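PDB 6SKI: putative type VI secretion protein from Escherichia coli, which probably forms the tip spike of the bacterial type VI secretion machine, helping to breach target cells and deliver toxic effectors. Local coordinates for residues G779-T784 and V827-G832. Numbering follows the deposited sequence.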
loop_
_atom_site.group_PDB
_atom_site.type_symbol
_atom_site.label_atom_id
_atom_site.label_comp_id
_atom_site.label_asym_id
_atom_site.label_seq_id
_atom_site.Cartn_x
_atom_site.Cartn_y
_atom_site.Cartn_z
ATOM N N GLY B 779 37.328 -31.893 -14.288
ATOM C CA GLY B 779 36.502 -32.925 -14.869
ATOM C C GLY B 779 35.075 -32.447 -15.001
ATOM O O GLY B 779 34.791 -31.246 -14.933
ATOM N N GLY B 780 34.168 -33.398 -15.187
ATOM C CA GLY B 780 32.766 -33.065 -15.357
ATOM C C GLY B 780 31.944 -34.319 -15.547
ATOM O O GLY B 780 32.449 -35.444 -15.459
ATOM N N PHE B 781 30.660 -34.109 -15.817
ATOM C CA PHE B 781 29.693 -35.187 -15.951
ATOM C C PHE B 781 29.198 -35.298 -17.387
ATOM O O PHE B 781 29.346 -34.381 -18.198
ATOM C CB PHE B 781 28.495 -34.968 -15.023
ATOM C CG PHE B 781 28.852 -34.880 -13.572
ATOM C CD1 PHE B 781 29.220 -33.671 -13.010
ATOM C CD2 PHE B 781 28.798 -35.998 -12.764
ATOM C CE1 PHE B 781 29.540 -33.585 -11.675
ATOM C CE2 PHE B 781 29.113 -35.917 -11.432
ATOM C CZ PHE B 781 29.487 -34.709 -10.885
ATOM N N ILE B 782 28.593 -36.444 -17.688
ATOM C CA ILE B 782 27.967 -36.695 -18.981
ATOM C C ILE B 782 26.637 -37.389 -18.730
ATOM O O ILE B 782 26.602 -38.475 -18.145
ATOM C CB ILE B 782 28.850 -37.553 -19.907
ATOM C CG1 ILE B 782 30.168 -36.840 -20.215
ATOM C CG2 ILE B 782 28.105 -37.893 -21.192
ATOM C CD1 ILE B 782 31.010 -37.551 -21.247
ATOM N N LEU B 783 25.548 -36.776 -19.183
ATOM C CA LEU B 783 24.208 -37.291 -18.938
ATOM C C LEU B 783 23.773 -38.177 -20.095
ATOM O O LEU B 783 23.839 -37.767 -21.257
ATOM C CB LEU B 783 23.206 -36.153 -18.748
ATOM C CG LEU B 783 21.792 -36.602 -18.380
ATOM C CD1 LEU B 783 21.748 -37.202 -16.986
ATOM C CD2 LEU B 783 20.828 -35.446 -18.491
ATOM N N THR B 784 23.329 -39.385 -19.770
ATOM C CA THR B 784 22.852 -40.334 -20.762
ATOM C C THR B 784 21.625 -41.033 -20.190
ATOM O O THR B 784 21.374 -40.995 -18.983
ATOM C CB THR B 784 23.958 -41.335 -21.132
ATOM O OG1 THR B 784 25.157 -40.617 -21.445
ATOM C CG2 THR B 784 23.575 -42.162 -22.342
ATOM N N VAL B 827 32.576 -33.642 -6.667
ATOM C CA VAL B 827 31.440 -32.796 -7.003
ATOM C C VAL B 827 30.213 -33.647 -7.306
ATOM O O VAL B 827 30.329 -34.761 -7.812
ATOM C CB VAL B 827 31.770 -31.873 -8.189
ATOM C CG1 VAL B 827 32.905 -30.935 -7.830
ATOM C CG2 VAL B 827 32.132 -32.692 -9.415
ATOM N N LYS B 828 29.035 -33.118 -6.985
ATOM C CA LYS B 828 27.773 -33.778 -7.287
ATOM C C LYS B 828 26.945 -32.890 -8.203
ATOM O O LYS B 828 26.965 -31.661 -8.080
ATOM C CB LYS B 828 26.985 -34.111 -6.015
ATOM C CG LYS B 828 26.550 -32.908 -5.200
ATOM C CD LYS B 828 26.726 -33.164 -3.715
ATOM C CE LYS B 828 28.195 -33.199 -3.330
ATOM N NZ LYS B 828 28.864 -31.892 -3.570
ATOM N N VAL B 829 26.223 -33.521 -9.124
ATOM C CA VAL B 829 25.462 -32.827 -10.154
ATOM C C VAL B 829 23.979 -33.081 -9.929
ATOM O O VAL B 829 23.567 -34.213 -9.646
ATOM C CB VAL B 829 25.905 -33.256 -11.565
ATOM C CG1 VAL B 829 25.535 -34.704 -11.841
ATOM C CG2 VAL B 829 25.299 -32.339 -12.614
ATOM N N GLU B 830 23.188 -32.017 -10.003
ATOM C CA GLU B 830 21.736 -32.101 -9.988
ATOM C C GLU B 830 21.223 -31.684 -11.357
ATOM O O GLU B 830 21.546 -30.593 -11.833
ATOM C CB GLU B 830 21.144 -31.202 -8.901
ATOM C CG GLU B 830 21.464 -31.647 -7.485
ATOM C CD GLU B 830 22.493 -30.759 -6.811
ATOM O OE1 GLU B 830 23.566 -31.270 -6.430
ATOM O OE2 GLU B 830 22.226 -29.549 -6.657
ATOM N N PHE B 831 20.436 -32.548 -11.988
ATOM C CA PHE B 831 19.933 -32.303 -13.333
ATOM C C PHE B 831 18.490 -31.821 -13.274
ATOM O O PHE B 831 17.666 -32.400 -12.560
ATOM C CB PHE B 831 20.037 -33.564 -14.190
ATOM C CG PHE B 831 21.446 -33.932 -14.548
ATOM C CD1 PHE B 831 22.201 -33.115 -15.368
ATOM C CD2 PHE B 831 22.016 -35.092 -14.060
ATOM C CE1 PHE B 831 23.495 -33.449 -15.696
ATOM C CE2 PHE B 831 23.309 -35.430 -14.386
ATOM C CZ PHE B 831 24.050 -34.609 -15.204
ATOM N N GLY B 832 18.191 -30.775 -14.030
ATOM C CA GLY B 832 16.875 -30.170 -14.045
ATOM C C GLY B 832 15.907 -30.893 -14.952
ATOM O O GLY B 832 16.002 -32.104 -15.165
#
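The carbonyl O of Val827 faces the C-H rim of the Phe781 ring at CZ, near the ring plane. Beside it, Val827 CG2 meets Phe781 CE1 at 3.6 Å. The ring is also met over one face: Val829, coming from the opposite direction, sets CG1 above the ring centre, a CH-pi contact of 3.6 Å to the centroid, only 12° off the normal. A broad, flat phenylalanine suits this buried place, since it reaches both valines at once. The branched Val829 serves two rings: with chi1 at 68°, CG1 sits between the backbone N and carbonyl carbon and reaches Phe781, while CG2 lies over one face of Phe831. The forked end of Leu783 lays CD1 on the other face of Phe831, 3.8 Å from the centroid and offset toward the rim, so the flat ring is layered between two aliphatic groups. Lys828, exposed, points its CB away from this interface, where a charged chain fits, and hydrogen-bonds through NZ to Thr799 O. Strand 780-784 pairs in parallel with a strand of a neighbouring chain, whereas 828-831 belongs to the antiparallel sheet with 795-799. Alternate side chains interdigitate between strands whose axes cross at -35°, 8.4 Å apart, as in the face-to-face sheet packing of a beta sandwich.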